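Local coordinates for Lactamase_B domain-containing protein (Pontibacter korlensis, PDB 6XFR) that probably hydrolyses the beta-lactam ring of antibiotics to a substituted beta-amino acid, as a zinc-dependent class B1 metallo-beta-lactamase, at residues T11-K16 against G203-Q208; G159-D164 against P182-R187. One frame throughout, in Å; residues are numbered along the deposited sequence.

Interaction 1. Residues T11-K16 against G203-Q208; sequences TKISSK and GPWGDQ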
loop_
_atom_site.group_PDB
_atom_site.type_symbol
_atom_site.label_atom_id
_atom_site.label_comp_id
_atom_site.label_asym_id
_atom_site.label_seq_id
_atom_site.Cartn_x
_atom_site.Cartn_y
_atom_site.Cartn_z
ATOM N N THR B 11 -0.134 -9.294 -4.043
ATOM C CA THR B 11 0.929 -8.294 -4.045
ATOM C C THR B 11 1.760 -8.383 -2.773
ATOM O O THR B 11 1.225 -8.606 -1.686
ATOM C CB THR B 11 0.358 -6.874 -4.220
ATOM O OG1 THR B 11 -0.857 -6.751 -3.472
ATOM C CG2 THR B 11 0.077 -6.589 -5.689
ATOM N N LYS B 12 3.065 -8.154 -2.922
ATOM C CA LYS B 12 4.016 -8.254 -1.827
ATOM C C LYS B 12 4.159 -6.892 -1.150
ATOM O O LYS B 12 4.305 -5.873 -1.822
ATOM C CB LYS B 12 5.364 -8.735 -2.359
ATOM C CG LYS B 12 5.963 -9.859 -1.565
ATOM C CD LYS B 12 7.358 -10.245 -2.050
ATOM C CE LYS B 12 8.117 -10.906 -0.899
ATOM N NZ LYS B 12 9.472 -11.379 -1.347
ATOM N N ILE B 13 4.112 -6.855 0.180
ATOM C CA ILE B 13 4.318 -5.588 0.868
ATOM C C ILE B 13 5.545 -5.573 1.780
ATOM O O ILE B 13 6.031 -4.483 2.111
ATOM C CB ILE B 13 3.060 -5.158 1.654
ATOM C CG1 ILE B 13 2.670 -6.144 2.770
ATOM C CG2 ILE B 13 1.877 -4.905 0.715
ATOM C CD1 ILE B 13 1.527 -5.565 3.597
ATOM N N SER B 14 6.032 -6.726 2.239
ATOM C CA SER B 14 7.195 -6.893 3.101
ATOM C C SER B 14 7.940 -8.104 2.568
ATOM O O SER B 14 7.415 -8.845 1.740
ATOM C CB SER B 14 6.764 -7.088 4.561
ATOM O OG SER B 14 7.823 -6.830 5.460
ATOM N N SER B 15 9.154 -8.340 3.041
ATOM C CA SER B 15 9.915 -9.411 2.414
ATOM C C SER B 15 9.249 -10.781 2.577
ATOM O O SER B 15 9.465 -11.647 1.729
ATOM C CB SER B 15 11.369 -9.407 2.906
ATOM O OG SER B 15 11.562 -10.162 4.073
ATOM N N LYS B 16 8.387 -10.975 3.592
ATOM C CA LYS B 16 7.704 -12.252 3.826
ATOM C C LYS B 16 6.175 -12.137 3.909
ATOM O O LYS B 16 5.516 -13.091 4.349
ATOM C CB LYS B 16 8.212 -12.898 5.124
ATOM C CG LYS B 16 9.675 -13.311 5.136
ATOM C CD LYS B 16 9.987 -14.269 4.026
ATOM C CE LYS B 16 11.404 -14.788 4.165
ATOM N NZ LYS B 16 11.966 -15.076 2.811
ATOM N N GLY B 203 -10.568 -2.007 0.552
ATOM C CA GLY B 203 -9.949 -0.868 -0.080
ATOM C C GLY B 203 -8.450 -0.911 0.132
ATOM O O GLY B 203 -7.912 -1.863 0.721
ATOM N N PRO B 204 -7.747 0.106 -0.376
ATOM C CA PRO B 204 -6.281 0.154 -0.236
ATOM C C PRO B 204 -5.864 0.327 1.211
ATOM O O PRO B 204 -6.576 0.924 2.017
ATOM C CB PRO B 204 -5.872 1.367 -1.086
ATOM C CG PRO B 204 -7.113 1.655 -1.976
ATOM C CD PRO B 204 -8.286 1.249 -1.129
ATOM N N TRP B 205 -4.697 -0.210 1.538
ATOM C CA TRP B 205 -4.170 -0.091 2.889
ATOM C C TRP B 205 -3.429 1.246 3.071
ATOM O O TRP B 205 -3.180 1.986 2.125
ATOM C CB TRP B 205 -3.266 -1.282 3.201
ATOM C CG TRP B 205 -2.447 -1.766 1.998
ATOM C CD1 TRP B 205 -1.122 -1.509 1.745
ATOM C CD2 TRP B 205 -2.910 -2.581 0.891
ATOM N NE1 TRP B 205 -0.735 -2.104 0.567
ATOM C CE2 TRP B 205 -1.804 -2.770 0.023
ATOM C CE3 TRP B 205 -4.157 -3.166 0.549
ATOM C CZ2 TRP B 205 -1.897 -3.522 -1.165
ATOM C CZ3 TRP B 205 -4.242 -3.925 -0.630
ATOM C CH2 TRP B 205 -3.114 -4.089 -1.475
ATOM N N GLY B 206 -3.120 1.581 4.304
ATOM C CA GLY B 206 -2.431 2.826 4.595
ATOM C C GLY B 206 -1.730 2.790 5.935
ATOM O O GLY B 206 -1.391 1.732 6.451
ATOM N N ASP B 207 -1.522 3.966 6.515
ATOM C CA ASP B 207 -0.924 4.002 7.842
ATOM C C ASP B 207 -2.035 4.014 8.890
ATOM O O ASP B 207 -3.165 3.592 8.636
ATOM C CB ASP B 207 0.060 5.170 7.970
ATOM C CG ASP B 207 -0.557 6.536 7.684
ATOM O OD1 ASP B 207 -1.781 6.616 7.397
ATOM O OD2 ASP B 207 0.228 7.545 7.752
ATOM N N GLN B 208 -1.712 4.458 10.094
ATOM C CA GLN B 208 -2.684 4.429 11.174
ATOM C C GLN B 208 -3.801 5.451 10.972
ATOM O O GLN B 208 -4.685 5.533 11.819
ATOM C CB GLN B 208 -1.952 4.659 12.497
ATOM C CG GLN B 208 -1.453 6.108 12.681
ATOM C CD GLN B 208 -0.184 6.437 11.885
ATOM O OE1 GLN B 208 0.288 5.638 11.053
ATOM N NE2 GLN B 208 0.380 7.615 12.148
#
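Ile13 and Thr11, two residues apart on strand 8-14 and both directed at the loop 203-208, meet the indole of Trp205 at two places. The apolar part of the contact is made by the Ile13 methyl branch: CG2 of Ile13 comes within 3.8 Å of NE1 of Trp205 and 4.3 Å from its CE2. Its chi1 of 62° sets CG2 anti to the carbonyl carbon, beside the backbone N, and from there it meets the indole. A beta-branched residue suits this strand, offering a methyl close to the main chain, and the broad indole can span the gap between backbones whose nearest CA atoms, those of Ile13 and Trp205, are still 10.3 Å apart. Ile13 and Ser14 form a classic beta bulge opposite Val17.

The second meeting is mixed in character. Thr11 OG1 lies 4.0 Å from CH2 of Trp205, at the benzene end of the ring, a van der Waals approach of a hydroxyl to carbon. His34 packs edge-to-face with the same indole, whose loop follows the zinc ligand His202.

The two segments meet through packing on one indole, with no hydrogen bond or charge pair between them, so the contact depends on fit rather than on directional bonds.

Interaction 2. Residues G159-D164 against P182-R187; sequences GCLVKD and PLAIQR. With ZN (zinc ion), chain O.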
loop_
_atom_site.group_PDB
_atom_site.type_symbol
_atom_site.label_atom_id
_atom_site.label_comp_id
_atom_site.label_asym_id
_atom_site.label_seq_id
_atom_site.Cartn_x
_atom_site.Cartn_y
_atom_site.Cartn_z
ATOM N N GLY B 159 -9.179 -6.418 8.678
ATOM C CA GLY B 159 -10.346 -6.994 8.029
ATOM C C GLY B 159 -11.436 -5.972 7.805
ATOM O O GLY B 159 -11.162 -4.779 7.605
ATOM N N CYS B 160 -12.688 -6.412 7.897
ATOM C CA CYS B 160 -13.772 -5.482 7.639
ATOM C C CYS B 160 -14.059 -4.584 8.845
ATOM O O CYS B 160 -14.892 -3.676 8.733
ATOM C CB CYS B 160 -15.041 -6.257 7.235
ATOM S SG CYS B 160 -14.740 -7.664 6.112
ATOM N N LEU B 161 -13.301 -4.739 9.944
ATOM C CA LEU B 161 -13.406 -3.824 11.082
ATOM C C LEU B 161 -12.869 -2.429 10.755
ATOM O O LEU B 161 -13.318 -1.435 11.340
ATOM C CB LEU B 161 -12.651 -4.409 12.277
ATOM C CG LEU B 161 -12.850 -3.777 13.668
ATOM C CD1 LEU B 161 -14.340 -3.700 14.052
ATOM C CD2 LEU B 161 -12.054 -4.543 14.736
ATOM N N VAL B 162 -11.910 -2.340 9.833
ATOM C CA VAL B 162 -11.276 -1.086 9.432
ATOM C C VAL B 162 -11.710 -0.746 8.017
ATOM O O VAL B 162 -11.775 -1.627 7.155
ATOM C CB VAL B 162 -9.741 -1.194 9.505
ATOM C CG1 VAL B 162 -9.106 0.170 9.184
ATOM C CG2 VAL B 162 -9.297 -1.718 10.881
ATOM N N LYS B 163 -11.951 0.529 7.760
ATOM C CA LYS B 163 -12.285 0.978 6.416
ATOM C C LYS B 163 -11.101 1.731 5.814
ATOM O O LYS B 163 -10.241 2.256 6.531
ATOM C CB LYS B 163 -13.541 1.859 6.439
ATOM C CG LYS B 163 -14.815 1.090 6.758
ATOM C CD LYS B 163 -15.903 1.295 5.705
ATOM C CE LYS B 163 -15.802 0.282 4.581
ATOM N NZ LYS B 163 -16.062 -1.082 5.108
ATOM N N ASP B 164 -11.036 1.737 4.481
ATOM C CA ASP B 164 -9.983 2.460 3.777
ATOM C C ASP B 164 -10.312 3.954 3.729
ATOM O O ASP B 164 -11.458 4.382 3.957
ATOM C CB ASP B 164 -9.755 1.912 2.352
ATOM C CG ASP B 164 -10.897 2.247 1.366
ATOM O OD1 ASP B 164 -11.838 1.436 1.247
ATOM O OD2 ASP B 164 -10.861 3.300 0.683
ATOM N N PRO B 182 -16.958 1.889 17.505
ATOM C CA PRO B 182 -16.040 2.981 17.892
ATOM C C PRO B 182 -15.052 2.608 18.983
ATOM O O PRO B 182 -13.885 3.009 18.922
ATOM C CB PRO B 182 -16.999 4.074 18.378
ATOM C CG PRO B 182 -18.311 3.727 17.788
ATOM C CD PRO B 182 -18.377 2.258 17.681
ATOM N N LEU B 183 -15.492 1.880 20.004
ATOM C CA LEU B 183 -14.576 1.471 21.058
ATOM C C LEU B 183 -13.617 0.385 20.569
ATOM O O LEU B 183 -12.470 0.315 21.021
ATOM C CB LEU B 183 -15.390 1.019 22.279
ATOM C CG LEU B 183 -16.426 2.087 22.673
ATOM C CD1 LEU B 183 -17.304 1.661 23.827
ATOM C CD2 LEU B 183 -15.739 3.424 22.977
ATOM N N ALA B 184 -14.048 -0.456 19.635
ATOM C CA ALA B 184 -13.128 -1.448 19.092
ATOM C C ALA B 184 -11.983 -0.775 18.345
ATOM O O ALA B 184 -10.825 -1.192 18.469
ATOM C CB ALA B 184 -13.875 -2.424 18.184
ATOM N N ILE B 185 -12.284 0.276 17.566
ATOM C CA ILE B 185 -11.222 0.993 16.869
ATOM C C ILE B 185 -10.236 1.581 17.870
ATOM O O ILE B 185 -9.013 1.418 17.738
ATOM C CB ILE B 185 -11.816 2.088 15.960
ATOM C CG1 ILE B 185 -12.549 1.451 14.793
ATOM C CG2 ILE B 185 -10.691 3.065 15.479
ATOM C CD1 ILE B 185 -11.728 0.346 14.164
ATOM N N GLN B 186 -10.759 2.220 18.920
ATOM C CA GLN B 186 -9.901 2.850 19.912
ATOM C C GLN B 186 -9.080 1.824 20.674
ATOM O O GLN B 186 -7.955 2.110 21.085
ATOM C CB GLN B 186 -10.759 3.687 20.846
ATOM C CG GLN B 186 -11.559 4.706 20.069
ATOM C CD GLN B 186 -12.495 5.524 20.923
ATOM O OE1 GLN B 186 -13.431 5.003 21.514
ATOM N NE2 GLN B 186 -12.235 6.814 21.005
ATOM N N ARG B 187 -9.602 0.618 20.846
ATOM C CA ARG B 187 -8.771 -0.441 21.386
ATOM C C ARG B 187 -7.603 -0.720 20.440
ATOM O O ARG B 187 -6.437 -0.737 20.861
ATOM C CB ARG B 187 -9.624 -1.687 21.609
ATOM C CG ARG B 187 -10.213 -1.814 22.994
ATOM C CD ARG B 187 -11.428 -2.755 23.050
ATOM N NE ARG B 187 -12.326 -2.443 24.174
ATOM C CZ ARG B 187 -13.662 -2.313 24.112
ATOM N NH1 ARG B 187 -14.345 -2.469 22.979
ATOM N NH2 ARG B 187 -14.333 -2.019 25.215
HETATM ZN ZN ZN O . -16.243 -7.534 4.306
HETATM O O HOH W 1 -17.468 -5.592 4.555
#
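Leu161 has the most surface buried here, and its branched end meets helix 181-191 at Ala184 and Ile185. CD1 of Leu161 is 4.3 Å from CB of Ala184, whose small side chain lets the leucine approach the helix closely. Ile185 reaches the same leucine by its tip: its CD1 lies 4.3 Å from Leu161 CG and 3.7 Å from the Leu161 carbonyl O. Because CG1 of Ile185 sits beside the backbone N (chi1 -69°) and chi2 is -46°, the chain folds so that its end comes nearer the loop than its CB direction suggests. That carbonyl oxygen accepts a hydrogen bond from NE1 of Trp181 at the start of the helix, which satisfies it although an apolar methyl lies beside it.

Leu161 belongs to a type I beta turn, Gly159 to Val162, that follows strand 155-159 in the alpha-beta/beta-alpha fold of the metallo-beta-lactamases. Gly159 suits the entry to the turn, its phi of 53° being readily adopted by glycine. Cys160, the residue before Leu161, binds a zinc ion through SG at 2.4 Å, a sulfur ligand and a good match for zinc, which is also held by Asp82, His202 and a water. Ile185 also packs against Thr214 and Leu215 of helix 209-217, while Val162 touches Leu210 of that helix.

Interaction 2 is a buried contact within the C-terminal half of the chain, whereas interaction 1 is only partly buried and joins distant parts of the sequence, the N-terminal sheet's strand that is outermost within this chain and a loop that precedes helix 209-217. Neither has a hydrogen bond between its segments; interaction 1 mixes a methyl and a hydroxyl round one indole, while interaction 2 is aliphatic apart from the Leu161 carbonyl O. Their centres lie about 17 Å apart, yet Asp164 of 159-164 packs on Gly203 and Pro204, linking the two. The second subunit reaches 11-16 and 203-208, for example where its Asp207 bonds Ser14, but touches neither segment of interaction 2.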